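Long-range contacts in N-acyl-D-glutamate deacylase (Bordetella bronchiseptica, PDB 3GIP), which catalyses the hydrolysis of N-acyl-D-glutamate to D-glutamate and a carboxylate, using a zinc-containing active site of the amidohydrolase type: residues A[5-10]-A[30-35]; A[72-77]-A[116-121]; A[186-191]-A[215-220]; A[277-282]-A[355-360]; A[307-312]-A[336-341]. All coordinates share one frame; numbering follows the deposited sequence.

Contact 1: A[5-10]-A[30-35]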
# COMPACT_ATOMS: atom_id res chain seq x y z
N GLU A 5 20.41 32.32 5.04
CA GLU A 5 19.01 32.46 4.56
C GLU A 5 18.07 31.79 5.54
O GLU A 5 18.30 30.66 5.97
CB GLU A 5 18.86 31.83 3.18
CG GLU A 5 17.56 32.16 2.48
CD GLU A 5 17.46 31.53 1.10
OE1 GLU A 5 18.42 31.65 0.31
OE2 GLU A 5 16.41 30.91 0.80
N LYS A 6 17.00 32.49 5.91
CA LYS A 6 16.03 31.97 6.86
C LYS A 6 15.44 30.63 6.44
O LYS A 6 15.12 30.41 5.27
CB LYS A 6 14.90 32.99 7.06
CG LYS A 6 13.97 32.68 8.21
CD LYS A 6 13.05 33.85 8.49
CE LYS A 6 12.18 33.61 9.71
NZ LYS A 6 11.35 34.81 10.04
N LEU A 7 15.31 29.72 7.40
CA LEU A 7 14.74 28.40 7.16
C LEU A 7 13.23 28.51 7.19
O LEU A 7 12.67 29.34 7.91
CB LEU A 7 15.19 27.42 8.24
CG LEU A 7 16.66 26.98 8.28
CD1 LEU A 7 16.93 26.20 9.56
CD2 LEU A 7 16.96 26.13 7.05
N ASP A 8 12.56 27.66 6.41
CA ASP A 8 11.10 27.68 6.38
C ASP A 8 10.56 26.89 7.57
O ASP A 8 9.48 27.17 8.08
CB ASP A 8 10.58 27.07 5.08
CG ASP A 8 10.87 27.95 3.88
OD1 ASP A 8 10.62 29.17 3.97
OD2 ASP A 8 11.34 27.43 2.85
N PHE A 9 11.34 25.90 8.00
CA PHE A 9 10.94 25.05 9.12
C PHE A 9 12.18 24.46 9.78
O PHE A 9 13.21 24.26 9.14
CB PHE A 9 10.06 23.91 8.61
CG PHE A 9 8.82 23.66 9.42
CD1 PHE A 9 7.56 23.86 8.86
CD2 PHE A 9 8.90 23.21 10.74
CE1 PHE A 9 6.40 23.62 9.59
CE2 PHE A 9 7.74 22.96 11.48
CZ PHE A 9 6.49 23.16 10.91
N LYS A 10 12.09 24.21 11.08
CA LYS A 10 13.19 23.58 11.80
C LYS A 10 12.58 22.74 12.91
O LYS A 10 11.61 23.14 13.55
CB LYS A 10 14.17 24.61 12.36
CG LYS A 10 13.72 25.40 13.57
CD LYS A 10 14.88 26.25 14.09
CE LYS A 10 14.52 27.03 15.34
NZ LYS A 10 15.69 27.81 15.85
N GLY A 30 16.65 21.05 9.44
CA GLY A 30 16.24 22.32 8.86
C GLY A 30 15.62 22.13 7.49
O GLY A 30 16.09 21.31 6.69
N VAL A 31 14.56 22.88 7.21
CA VAL A 31 13.87 22.77 5.93
C VAL A 31 13.76 24.11 5.21
O VAL A 31 13.52 25.15 5.83
CB VAL A 31 12.44 22.21 6.13
CG1 VAL A 31 11.70 22.16 4.80
CG2 VAL A 31 12.51 20.83 6.75
N ARG A 32 13.95 24.09 3.90
CA ARG A 32 13.81 25.29 3.09
C ARG A 32 13.43 24.91 1.67
O ARG A 32 14.03 24.01 1.07
CB ARG A 32 15.11 26.11 3.07
CG ARG A 32 14.91 27.47 2.41
CD ARG A 32 16.21 28.21 2.15
NE ARG A 32 16.96 28.49 3.37
CZ ARG A 32 18.09 27.87 3.71
NH1 ARG A 32 18.60 26.94 2.91
NH2 ARG A 32 18.71 28.19 4.83
N ASP A 33 12.43 25.61 1.13
CA ASP A 33 11.96 25.36 -0.22
C ASP A 33 11.53 23.91 -0.44
O ASP A 33 11.75 23.34 -1.51
CB ASP A 33 13.05 25.74 -1.23
CG ASP A 33 13.46 27.20 -1.11
OD1 ASP A 33 12.57 28.07 -1.17
OD2 ASP A 33 14.67 27.47 -0.95
N GLY A 34 10.93 23.33 0.60
CA GLY A 34 10.43 21.97 0.53
C GLY A 34 11.46 20.87 0.69
O GLY A 34 11.11 19.69 0.71
N ARG A 35 12.72 21.24 0.82
CA ARG A 35 13.80 20.27 0.95
C ARG A 35 14.51 20.36 2.30
O ARG A 35 14.39 21.35 3.01
CB ARG A 35 14.84 20.51 -0.15
CG ARG A 35 14.27 20.55 -1.55
CD ARG A 35 14.40 19.22 -2.23
NE ARG A 35 14.18 19.32 -3.67
CZ ARG A 35 14.47 18.35 -4.53
NH1 ARG A 35 14.99 17.21 -4.09
NH2 ARG A 35 14.24 18.51 -5.82
O HOH W 1 9.63 24.53 2.80

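Contact 2: A[72-77]-A[116-121]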
# COMPACT_ATOMS: atom_id res chain seq x y z
N MET A 72 -9.32 8.57 -3.89
CA MET A 72 -9.60 9.35 -2.68
C MET A 72 -9.09 10.78 -2.72
O MET A 72 -9.56 11.63 -1.96
CB MET A 72 -9.01 8.64 -1.46
CG MET A 72 -9.61 7.27 -1.22
SD MET A 72 -11.40 7.34 -1.01
CE MET A 72 -11.95 6.83 -2.61
N PHE A 73 -8.13 11.06 -3.59
CA PHE A 73 -7.59 12.41 -3.68
C PHE A 73 -8.65 13.38 -4.19
O PHE A 73 -8.53 14.59 -4.03
CB PHE A 73 -6.34 12.38 -4.57
CG PHE A 73 -5.35 11.33 -4.15
CD1 PHE A 73 -4.71 11.40 -2.92
CD2 PHE A 73 -5.11 10.22 -4.96
CE1 PHE A 73 -3.86 10.38 -2.49
CE2 PHE A 73 -4.26 9.19 -4.54
CZ PHE A 73 -3.63 9.28 -3.30
N VAL A 74 -9.70 12.83 -4.80
CA VAL A 74 -10.80 13.66 -5.29
C VAL A 74 -12.04 13.43 -4.42
O VAL A 74 -12.78 14.37 -4.13
CB VAL A 74 -11.14 13.33 -6.77
CG1 VAL A 74 -11.61 11.89 -6.91
CG2 VAL A 74 -12.21 14.29 -7.28
N GLU A 75 -12.24 12.19 -3.98
CA GLU A 75 -13.40 11.85 -3.15
C GLU A 75 -13.31 12.28 -1.68
O GLU A 75 -14.24 12.89 -1.16
CB GLU A 75 -13.65 10.34 -3.21
CG GLU A 75 -14.18 9.85 -4.55
CD GLU A 75 -14.67 8.42 -4.49
OE1 GLU A 75 -15.36 8.08 -3.51
OE2 GLU A 75 -14.40 7.64 -5.43
N LYS A 76 -12.20 11.95 -1.03
CA LYS A 76 -12.00 12.29 0.38
C LYS A 76 -10.58 12.85 0.52
O LYS A 76 -9.71 12.22 1.10
CB LYS A 76 -12.13 11.02 1.24
CG LYS A 76 -13.37 10.20 0.96
CD LYS A 76 -13.46 8.99 1.87
CE LYS A 76 -14.71 8.17 1.59
NZ LYS A 76 -14.81 7.00 2.51
N PRO A 77 -10.36 14.06 -0.01
CA PRO A 77 -9.06 14.75 0.00
C PRO A 77 -8.26 14.88 1.30
O PRO A 77 -7.04 15.10 1.23
CB PRO A 77 -9.40 16.11 -0.61
CG PRO A 77 -10.83 16.32 -0.21
CD PRO A 77 -11.43 14.96 -0.47
N GLY A 116 -13.60 2.54 -5.35
CA GLY A 116 -14.64 3.51 -5.06
C GLY A 116 -15.63 3.67 -6.20
O GLY A 116 -15.59 2.91 -7.17
N GLU A 117 -16.50 4.68 -6.10
CA GLU A 117 -17.52 4.93 -7.12
C GLU A 117 -17.14 5.94 -8.19
O GLU A 117 -17.75 5.96 -9.26
CB GLU A 117 -18.82 5.38 -6.44
CG GLU A 117 -19.47 4.33 -5.56
CD GLU A 117 -20.06 3.18 -6.35
OE1 GLU A 117 -20.52 2.20 -5.72
OE2 GLU A 117 -20.09 3.26 -7.60
N THR A 118 -16.15 6.77 -7.92
CA THR A 118 -15.72 7.78 -8.89
C THR A 118 -15.37 7.14 -10.23
O THR A 118 -14.60 6.18 -10.29
CB THR A 118 -14.48 8.55 -8.39
OG1 THR A 118 -14.82 9.29 -7.22
CG2 THR A 118 -13.97 9.51 -9.46
N PRO A 119 -15.95 7.66 -11.33
CA PRO A 119 -15.67 7.11 -12.66
C PRO A 119 -14.16 7.14 -12.91
O PRO A 119 -13.50 8.15 -12.64
CB PRO A 119 -16.43 8.05 -13.58
CG PRO A 119 -17.62 8.43 -12.75
CD PRO A 119 -16.99 8.70 -11.40
N LEU A 120 -13.62 6.04 -13.42
CA LEU A 120 -12.19 5.96 -13.68
C LEU A 120 -11.73 6.95 -14.75
O LEU A 120 -12.51 7.41 -15.57
CB LEU A 120 -11.82 4.53 -14.08
CG LEU A 120 -12.06 3.50 -12.98
CD1 LEU A 120 -11.56 2.13 -13.41
CD2 LEU A 120 -11.36 3.94 -11.70
N PHE A 121 -10.44 7.27 -14.71
CA PHE A 121 -9.83 8.20 -15.66
C PHE A 121 -9.46 7.49 -16.96
O PHE A 121 -9.15 6.30 -16.96
CB PHE A 121 -8.59 8.83 -15.02
CG PHE A 121 -8.91 9.79 -13.91
CD1 PHE A 121 -9.17 11.13 -14.18
CD2 PHE A 121 -8.97 9.35 -12.59
CE1 PHE A 121 -9.50 12.02 -13.16
CE2 PHE A 121 -9.30 10.23 -11.56
CZ PHE A 121 -9.56 11.56 -11.84
O HOH W 2 -16.71 5.91 -3.33

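Contact 3: A[186-191]-A[215-220]. With ZN (zinc ion), chain F; ACY (acetic acid), chain C.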
# COMPACT_ATOMS: atom_id res chain seq x y z
N THR A 186 -0.75 -6.82 -10.54
CA THR A 186 -1.65 -7.89 -10.93
C THR A 186 -2.49 -8.32 -9.73
O THR A 186 -2.08 -8.14 -8.58
CB THR A 186 -0.89 -9.13 -11.47
OG1 THR A 186 0.17 -9.48 -10.57
CG2 THR A 186 -0.31 -8.85 -12.84
N GLY A 187 -3.67 -8.85 -10.02
CA GLY A 187 -4.57 -9.34 -8.99
C GLY A 187 -4.99 -10.70 -9.52
O GLY A 187 -6.13 -10.89 -9.96
N LEU A 188 -4.06 -11.65 -9.48
CA LEU A 188 -4.29 -12.98 -10.02
C LEU A 188 -5.35 -13.81 -9.30
O LEU A 188 -5.80 -14.83 -9.82
CB LEU A 188 -2.96 -13.73 -10.10
CG LEU A 188 -1.88 -12.98 -10.88
CD1 LEU A 188 -0.64 -13.85 -11.02
CD2 LEU A 188 -2.40 -12.57 -12.26
N ALA A 189 -5.75 -13.37 -8.12
CA ALA A 189 -6.78 -14.07 -7.35
C ALA A 189 -8.16 -13.53 -7.73
O ALA A 189 -9.18 -14.05 -7.27
CB ALA A 189 -6.54 -13.88 -5.85
N TYR A 190 -8.18 -12.49 -8.56
CA TYR A 190 -9.42 -11.85 -8.97
C TYR A 190 -9.69 -11.90 -10.47
O TYR A 190 -8.77 -12.10 -11.27
CB TYR A 190 -9.42 -10.36 -8.59
CG TYR A 190 -9.17 -10.06 -7.14
CD1 TYR A 190 -9.99 -10.58 -6.15
CD2 TYR A 190 -8.13 -9.21 -6.76
CE1 TYR A 190 -9.80 -10.26 -4.81
CE2 TYR A 190 -7.93 -8.88 -5.43
CZ TYR A 190 -8.77 -9.40 -4.46
OH TYR A 190 -8.57 -9.07 -3.14
N GLN A 191 -10.94 -11.69 -10.84
CA GLN A 191 -11.33 -11.64 -12.24
C GLN A 191 -11.09 -10.19 -12.62
O GLN A 191 -11.30 -9.29 -11.81
CB GLN A 191 -12.81 -11.99 -12.41
CG GLN A 191 -13.13 -13.45 -12.16
CD GLN A 191 -12.36 -14.37 -13.09
OE1 GLN A 191 -12.39 -14.22 -14.31
NE2 GLN A 191 -11.66 -15.34 -12.51
N HIS A 215 6.68 -4.85 -11.16
CA HIS A 215 5.53 -5.73 -11.30
C HIS A 215 5.22 -6.04 -9.84
O HIS A 215 6.02 -6.72 -9.18
CB HIS A 215 5.83 -7.07 -11.97
CG HIS A 215 4.70 -8.05 -11.84
ND1 HIS A 215 4.89 -9.42 -11.87
CD2 HIS A 215 3.37 -7.86 -11.66
CE1 HIS A 215 3.72 -10.02 -11.71
NE2 HIS A 215 2.79 -9.10 -11.58
N THR A 216 4.12 -5.51 -9.32
CA THR A 216 3.74 -5.80 -7.94
C THR A 216 2.59 -6.79 -8.11
O THR A 216 1.81 -6.69 -9.06
CB THR A 216 3.27 -4.55 -7.18
OG1 THR A 216 2.05 -4.05 -7.75
CG2 THR A 216 4.34 -3.46 -7.24
N SER A 217 2.46 -7.75 -7.20
CA SER A 217 1.42 -8.74 -7.38
C SER A 217 0.66 -9.27 -6.18
O SER A 217 1.24 -9.63 -5.16
CB SER A 217 2.00 -9.94 -8.14
OG SER A 217 1.03 -10.96 -8.32
N HIS A 218 -0.66 -9.29 -6.33
CA HIS A 218 -1.53 -9.90 -5.34
C HIS A 218 -1.57 -11.24 -6.08
O HIS A 218 -2.23 -11.37 -7.12
CB HIS A 218 -2.91 -9.23 -5.32
CG HIS A 218 -3.92 -9.97 -4.49
ND1 HIS A 218 -4.79 -9.33 -3.64
CD2 HIS A 218 -4.21 -11.29 -4.41
CE1 HIS A 218 -5.57 -10.22 -3.06
NE2 HIS A 218 -5.24 -11.42 -3.52
N ILE A 219 -0.82 -12.21 -5.57
CA ILE A 219 -0.70 -13.51 -6.23
C ILE A 219 -1.98 -14.32 -6.41
O ILE A 219 -3.02 -14.04 -5.81
CB ILE A 219 0.42 -14.34 -5.56
CG1 ILE A 219 0.06 -14.67 -4.11
CG2 ILE A 219 1.72 -13.52 -5.58
CD1 ILE A 219 1.16 -15.42 -3.38
N ARG A 220 -1.89 -15.34 -7.26
CA ARG A 220 -3.04 -16.17 -7.62
C ARG A 220 -3.83 -16.77 -6.47
O ARG A 220 -5.06 -16.78 -6.49
CB ARG A 220 -2.59 -17.28 -8.59
CG ARG A 220 -3.75 -18.00 -9.27
CD ARG A 220 -3.23 -18.89 -10.39
NE ARG A 220 -2.58 -18.11 -11.45
CZ ARG A 220 -3.23 -17.50 -12.44
NH1 ARG A 220 -4.55 -17.59 -12.52
NH2 ARG A 220 -2.55 -16.81 -13.34
ZN ZN F . -4.54 -7.49 -2.86
C ACY C . -6.68 -6.58 -1.57
O ACY C . -6.78 -7.34 -2.51
OXT ACY C . -5.48 -6.28 -1.09
CH3 ACY C . -7.91 -5.98 -0.95

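Contact 4: A[277-282]-A[355-360]. With FMT (formic acid), chain D.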
# COMPACT_ATOMS: atom_id res chain seq x y z
N VAL A 277 13.64 -8.61 -5.83
CA VAL A 277 12.37 -9.03 -5.28
C VAL A 277 12.19 -8.49 -3.87
O VAL A 277 13.11 -8.53 -3.05
CB VAL A 277 12.24 -10.57 -5.24
CG1 VAL A 277 13.31 -11.17 -4.35
CG2 VAL A 277 10.85 -10.97 -4.76
N ALA A 278 11.00 -7.95 -3.60
CA ALA A 278 10.68 -7.42 -2.29
C ALA A 278 9.26 -7.84 -1.97
O ALA A 278 8.60 -8.51 -2.76
CB ALA A 278 10.81 -5.90 -2.28
N LEU A 279 8.77 -7.46 -0.79
CA LEU A 279 7.42 -7.81 -0.39
C LEU A 279 6.94 -6.83 0.66
O LEU A 279 7.69 -5.94 1.08
CB LEU A 279 7.38 -9.23 0.19
CG LEU A 279 8.21 -9.49 1.46
CD1 LEU A 279 7.61 -10.67 2.22
CD2 LEU A 279 9.66 -9.78 1.11
N ASP A 280 5.69 -6.97 1.06
CA ASP A 280 5.15 -6.10 2.09
C ASP A 280 4.03 -6.80 2.85
O ASP A 280 3.45 -7.78 2.36
CB ASP A 280 4.67 -4.76 1.50
CG ASP A 280 3.67 -4.92 0.36
OD1 ASP A 280 2.50 -5.28 0.61
OD2 ASP A 280 4.07 -4.69 -0.81
N ILE A 281 3.77 -6.31 4.06
CA ILE A 281 2.71 -6.86 4.89
C ILE A 281 2.05 -5.74 5.69
O ILE A 281 2.57 -4.62 5.76
CB ILE A 281 3.25 -7.88 5.95
CG1 ILE A 281 4.27 -7.22 6.89
CG2 ILE A 281 3.87 -9.08 5.27
CD1 ILE A 281 3.67 -6.56 8.14
N TYR A 282 0.89 -6.05 6.25
CA TYR A 282 0.21 -5.15 7.17
C TYR A 282 0.26 -6.01 8.43
O TYR A 282 0.18 -7.24 8.36
CB TYR A 282 -1.23 -4.81 6.72
CG TYR A 282 -2.05 -5.95 6.19
CD1 TYR A 282 -2.64 -6.88 7.05
CD2 TYR A 282 -2.26 -6.10 4.82
CE1 TYR A 282 -3.42 -7.92 6.56
CE2 TYR A 282 -3.03 -7.14 4.32
CZ TYR A 282 -3.61 -8.05 5.19
OH TYR A 282 -4.37 -9.07 4.69
N PHE A 355 7.42 -10.20 8.23
CA PHE A 355 7.86 -8.82 8.35
C PHE A 355 9.36 -8.75 8.61
O PHE A 355 10.03 -7.82 8.17
CB PHE A 355 7.12 -8.10 9.48
CG PHE A 355 7.61 -6.70 9.72
CD1 PHE A 355 7.60 -5.77 8.68
CD2 PHE A 355 8.11 -6.32 10.96
CE1 PHE A 355 8.10 -4.48 8.88
CE2 PHE A 355 8.61 -5.03 11.16
CZ PHE A 355 8.60 -4.11 10.12
N GLN A 356 9.90 -9.73 9.33
CA GLN A 356 11.32 -9.74 9.62
C GLN A 356 12.20 -9.97 8.40
O GLN A 356 13.39 -9.70 8.43
CB GLN A 356 11.63 -10.79 10.69
CG GLN A 356 11.14 -10.40 12.07
CD GLN A 356 11.48 -11.43 13.12
OE1 GLN A 356 11.09 -12.59 13.00
NE2 GLN A 356 12.19 -11.01 14.16
N HIS A 357 11.61 -10.47 7.31
CA HIS A 357 12.41 -10.71 6.11
C HIS A 357 13.06 -9.38 5.71
O HIS A 357 12.40 -8.34 5.70
CB HIS A 357 11.54 -11.25 4.98
CG HIS A 357 12.32 -11.63 3.76
ND1 HIS A 357 12.82 -10.70 2.88
CD2 HIS A 357 12.75 -12.84 3.32
CE1 HIS A 357 13.53 -11.31 1.95
NE2 HIS A 357 13.50 -12.61 2.20
N PRO A 358 14.35 -9.41 5.35
CA PRO A 358 15.10 -8.22 4.95
C PRO A 358 14.48 -7.33 3.87
O PRO A 358 14.75 -6.13 3.83
CB PRO A 358 16.45 -8.79 4.51
CG PRO A 358 16.61 -9.99 5.39
CD PRO A 358 15.22 -10.60 5.32
N CYS A 359 13.66 -7.91 3.00
CA CYS A 359 13.06 -7.11 1.93
C CYS A 359 11.59 -6.80 2.15
O CYS A 359 10.88 -6.44 1.21
CB CYS A 359 13.23 -7.82 0.59
SG CYS A 359 14.96 -8.10 0.14
N CYS A 360 11.13 -6.94 3.39
CA CYS A 360 9.72 -6.68 3.67
C CYS A 360 9.43 -5.24 4.08
O CYS A 360 9.97 -4.73 5.06
CB CYS A 360 9.20 -7.62 4.76
SG CYS A 360 7.39 -7.66 4.84
C FMT D . -5.78 -8.68 1.67
O1 FMT D . -6.53 -8.05 2.37
O2 FMT D . -4.59 -9.06 2.15

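Contact 5: A[307-312]-A[336-341]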
# COMPACT_ATOMS: atom_id res chain seq x y z
N SER A 307 -21.98 -3.77 2.36
CA SER A 307 -22.90 -4.52 1.50
C SER A 307 -23.86 -3.53 0.86
O SER A 307 -24.56 -2.80 1.56
CB SER A 307 -23.71 -5.55 2.30
OG SER A 307 -24.75 -6.10 1.50
N THR A 308 -23.89 -3.50 -0.46
CA THR A 308 -24.77 -2.56 -1.15
C THR A 308 -26.25 -2.88 -0.91
O THR A 308 -27.02 -1.98 -0.57
CB THR A 308 -24.46 -2.52 -2.65
OG1 THR A 308 -23.09 -2.15 -2.84
CG2 THR A 308 -25.34 -1.50 -3.35
N PRO A 309 -26.66 -4.14 -1.07
CA PRO A 309 -28.08 -4.45 -0.84
C PRO A 309 -28.47 -4.49 0.63
O PRO A 309 -29.61 -4.19 0.99
CB PRO A 309 -28.26 -5.80 -1.53
CG PRO A 309 -26.91 -6.45 -1.33
CD PRO A 309 -25.96 -5.31 -1.64
N HIS A 310 -27.52 -4.86 1.49
CA HIS A 310 -27.79 -4.95 2.92
C HIS A 310 -26.79 -4.19 3.77
O HIS A 310 -26.02 -4.77 4.53
CB HIS A 310 -27.82 -6.43 3.33
CG HIS A 310 -28.99 -7.17 2.75
ND1 HIS A 310 -30.27 -7.04 3.26
CD2 HIS A 310 -29.09 -7.99 1.68
CE1 HIS A 310 -31.10 -7.75 2.52
NE2 HIS A 310 -30.42 -8.33 1.55
N PRO A 311 -26.80 -2.85 3.66
CA PRO A 311 -25.88 -2.01 4.43
C PRO A 311 -26.01 -2.16 5.94
O PRO A 311 -25.10 -1.79 6.68
CB PRO A 311 -26.21 -0.60 3.93
CG PRO A 311 -27.68 -0.70 3.60
CD PRO A 311 -27.75 -2.03 2.89
N GLU A 312 -27.14 -2.69 6.40
CA GLU A 312 -27.35 -2.89 7.82
C GLU A 312 -26.43 -3.98 8.36
O GLU A 312 -26.14 -4.03 9.56
CB GLU A 312 -28.82 -3.28 8.10
CG GLU A 312 -29.19 -4.71 7.68
CD GLU A 312 -29.54 -4.86 6.21
OE1 GLU A 312 -29.22 -3.96 5.41
OE2 GLU A 312 -30.14 -5.90 5.85
N LEU A 336 -25.93 -10.93 -0.10
CA LEU A 336 -25.23 -9.74 0.37
C LEU A 336 -24.45 -9.03 -0.73
O LEU A 336 -24.09 -7.86 -0.59
CB LEU A 336 -24.25 -10.12 1.50
CG LEU A 336 -24.86 -10.49 2.85
CD1 LEU A 336 -23.81 -11.18 3.71
CD2 LEU A 336 -25.40 -9.24 3.53
N ALA A 337 -24.19 -9.74 -1.82
CA ALA A 337 -23.43 -9.18 -2.94
C ALA A 337 -24.09 -8.01 -3.65
O ALA A 337 -25.31 -7.99 -3.86
CB ALA A 337 -23.12 -10.29 -3.94
N PRO A 338 -23.29 -6.99 -4.02
CA PRO A 338 -21.84 -6.92 -3.77
C PRO A 338 -21.54 -6.49 -2.34
O PRO A 338 -22.22 -5.64 -1.78
CB PRO A 338 -21.36 -5.90 -4.80
CG PRO A 338 -22.53 -4.98 -4.91
CD PRO A 338 -23.70 -5.93 -4.95
N ALA A 339 -20.50 -7.09 -1.76
CA ALA A 339 -20.12 -6.77 -0.39
C ALA A 339 -18.64 -7.02 -0.16
O ALA A 339 -17.92 -7.47 -1.05
CB ALA A 339 -20.94 -7.63 0.57
N GLY A 340 -18.19 -6.71 1.06
CA GLY A 340 -16.81 -6.91 1.43
C GLY A 340 -16.79 -7.59 2.78
O GLY A 340 -17.81 -7.61 3.48
N ALA A 341 -15.64 -8.15 3.16
CA ALA A 341 -15.53 -8.83 4.44
C ALA A 341 -14.10 -8.91 4.94
O ALA A 341 -13.15 -8.65 4.20
CB ALA A 341 -16.10 -10.24 4.33

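Contact 1: A[5-10]-A[30-35]
Phe-9 and Val-31 form an antiparallel hydrogen-bonded pair, and Asp-8 joins Phe-9 opposite Val-31 to make a classic beta bulge. The backbone evidence is a shared acceptor: Val-31 O takes Asp-8 N at 2.7 Å and Phe-9 N at 3.2 Å, while Val-31 N returns a bond of 2.7 Å to Phe-9 O. The two CB atoms of this pair pack on one sheet face.

The guanidinium of Arg-32 donates two bonds to backbone carbonyls. Its NH2 donates to Glu-5 O at 2.8 Å and its NE to Lys-6 O at 3.3 Å, the latter oxygen lying in the guanidinium plane. Leu-7 CD2 covers one face, 3.5 Å from NH2, and Glu-5 CB the other.

Charge acts separately. Glu-5 OE2 is 3.6 Å from Arg-32 NE but well out of the plane, a salt bridge by charge alone. Asp-8 OD2 accepts Asp-33 N at 2.7 Å in a nearly straight bond (171°), which fastens the type I' turn Arg-32 to Arg-35; its OD1 pairs with Arg-48.

Neutral carbonyls thus take the N-H groups while the Glu-5 carboxylate adds only charge; Arg-32 and Arg-48 probably ease the repulsion among Glu-5, Asp-8 and Asp-33.

Contact 2: A[72-77]-A[116-121]
Glu-75 and Thr-118 reach toward each other tip to tip, joining the short, one-turn helix 72-75 to the loop that follows strand 87-92 in this amidohydrolase (TIM-barrel clan) fold. The helix ends beside the contact: Lys-76 N still bonds back to Met-72 O, although Lys-76 itself has left helical angles.

From CB, which points at the loop, the Glu-75 chain runs on in extended form. CG stands anti to the carbonyl carbon (chi1 -70°), and CD lies anti to CA beyond it (chi2 -169°), which carries the carboxylate out to the 116-121 backbone. CG and CD both come implausibly near Thr-118 OG1 in the model, so nothing is built on those approaches, and the very short OE2 to OG1 bond is likewise doubtful.

At the tip the evidence is firmer. Glu-75 OE2 accepts Thr-118 N at 3.2 Å, with an N-H...O angle of 150° and the donor well above the carboxylate plane. It also faces Gly-116 CA at 4.2 Å. The other oxygen works through solvent: a water donates to Glu-75 OE1 at 2.6 Å and accepts from Glu-117 N at 3.0 Å.

Contact 3: A[186-191]-A[215-220]
The zinc site at the C-terminal ends of two parallel barrel strands, 183-187 and 214-218, holds His-218 as a ligand, with Tyr-190 beside it; helix 198-210 links the strands as a beta-alpha-beta unit. His-218 ND1 binds the zinc at 2.0 Å; Cys-95, His-248 and both oxygens of an acetate complete the coordination.

Tyr-190 meets the same site from the loop after strand 183-187. Its OH donates to the metal-bound acetate O at 2.6 Å, in the plane of the phenol ring, and also bonds to Thr-289. Tyr-190 CE2 lies over one face of the His-218 ring. The two side chains cross at about a right angle, but their ring planes are oblique at 56°, with centroids 4.7 Å apart. The acetate probably came from the crystallisation liquor; its O is held by both the zinc and the Tyr-190 hydroxyl.

Backbone bonds join the strands: His-218 N to Thr-186 O at 2.9 Å, and Leu-188 N to His-218 O at 3.0 Å. On the face that carries Thr-186 and Ser-217, the buried Thr-186 hydroxyl is gripped by two hydrogen bonds. With OG1 set between the backbone N and the carbonyl carbon (chi1 49°), it lies at the edge of the His-215 ring, hydrogen-bonded to NE2 at 2.8 Å, and a second hydrogen bond of 2.8 Å joins the same OG1 to Ser-217 OG.

Contact 4: A[277-282]-A[355-360]
Leu-279 and Cys-360 form a parallel bridge, and their side chains share one sheet face, where Leu-279 CG rests 3.9 Å from Cys-360 CB. Side chains of strand 277-281 fill hollows made by the turn and helix end of 355-360. Leu-279 CG lies between the backbone N and the carbonyl carbon (chi1 62°), and from it CD2 enters a hollow on the turn: Cys-359 O at 3.6 Å, Cys-359 CB beside it, and the ND1 of His-357 at 3.7 Å.

The type I turn that forms the hollow, His-357 to Cys-360, has internal bonds. His-357 ND1 accepts Cys-359 N at 2.9 Å with an angle of 168°. Pro-358 CD lies over one face of that imidazole, offset toward the rim, and NE2 is tied to Asp-268.

Further along, the Cys-360 sulphur is itself a bump. SG faces the notch between CG1 and CG2 of Ile-281, 3.8 Å from each. The Ile-281 and Phe-355 side chains cross at about a right angle, CD1 of Ile-281 touching CB and ring atom CD1 of Phe-355, each at 4.0 Å. At the far end, Ala-278 CB leans against Cys-359 O.

Between the segments one backbone bond, Leu-279 N to Cys-359 O at 3.1 Å, accompanies the bridge; Met-361 continues the pairing. Such close packing of a strand with the helix end and turn before its parallel neighbour, 360-362, is consistent with the last two strands of the TIM-type (beta/alpha)8 barrel of amidohydrolases.

Contact 5: A[307-312]-A[336-341]
The imidazole of His-310 receives a carboxylate at its edge, while Leu-336 CD2 packs at 3.7 Å from CB of the same residue. In the ring plane, ND1 donates to the syn side of Glu-312 OE2 at 2.8 Å, a His-carboxylate bond; the ring of Trp-325, from helix 318-325, also meets His-310.

The segments join at the edge of a three-stranded antiparallel sheet, where strand 303-307 runs beside strand 339-343. Ser-307 and Ala-339 form a non-hydrogen-bonded pair, with Ala-339 CB packed against Ser-307 CA and CB.

Ser-307 OG works in two directions. Anti to its own backbone N (chi1 170°), it accepts His-310 N at 3.0 Å in an ST motif, and it donates to Leu-336 O at 2.8 Å, in the carbonyl plane on a lone pair. The buried hydroxyl thus donates one bond and accepts one.

At the proline-rich corner, Pro-309 CG and CD press on the Leu-336 and Ala-337 carbonyls, CG lying 3.2 Å from Leu-336 O. The Thr-308 and Pro-338 side chains cross obliquely, Thr-308 OG1 lying 3.6 Å from Pro-338 CG; Pro-338 follows a cis peptide bond. Thr-308 N donates to Pro-338 O at 3.0 Å, the C=O...N angle being 179°.

Contacts 3 and 4 both pair neighbouring strands or strand ends of the barrel: their centres are about 17 Å apart and their nearest atoms about 6 Å. The zinc belongs to contact 3, whereas contact 4 adds Asp-280, whose side chain is about 8 Å from the metal, and Tyr-282, which donates to a formate also held by Lys-250, Arg-376 and Ser-288. Asp-280 OD1 accepts from the backbone N of the zinc ligand His-248, which links the two. Contact 5 lies between the segments of contact 4 in sequence, its nearest atoms about 9 Å from contacts 3 and 4. The nearest atoms of contacts 2 and 5 are about 6 Å apart. Contact 1 is remote, with its centre about 42 Å from that of contact 3.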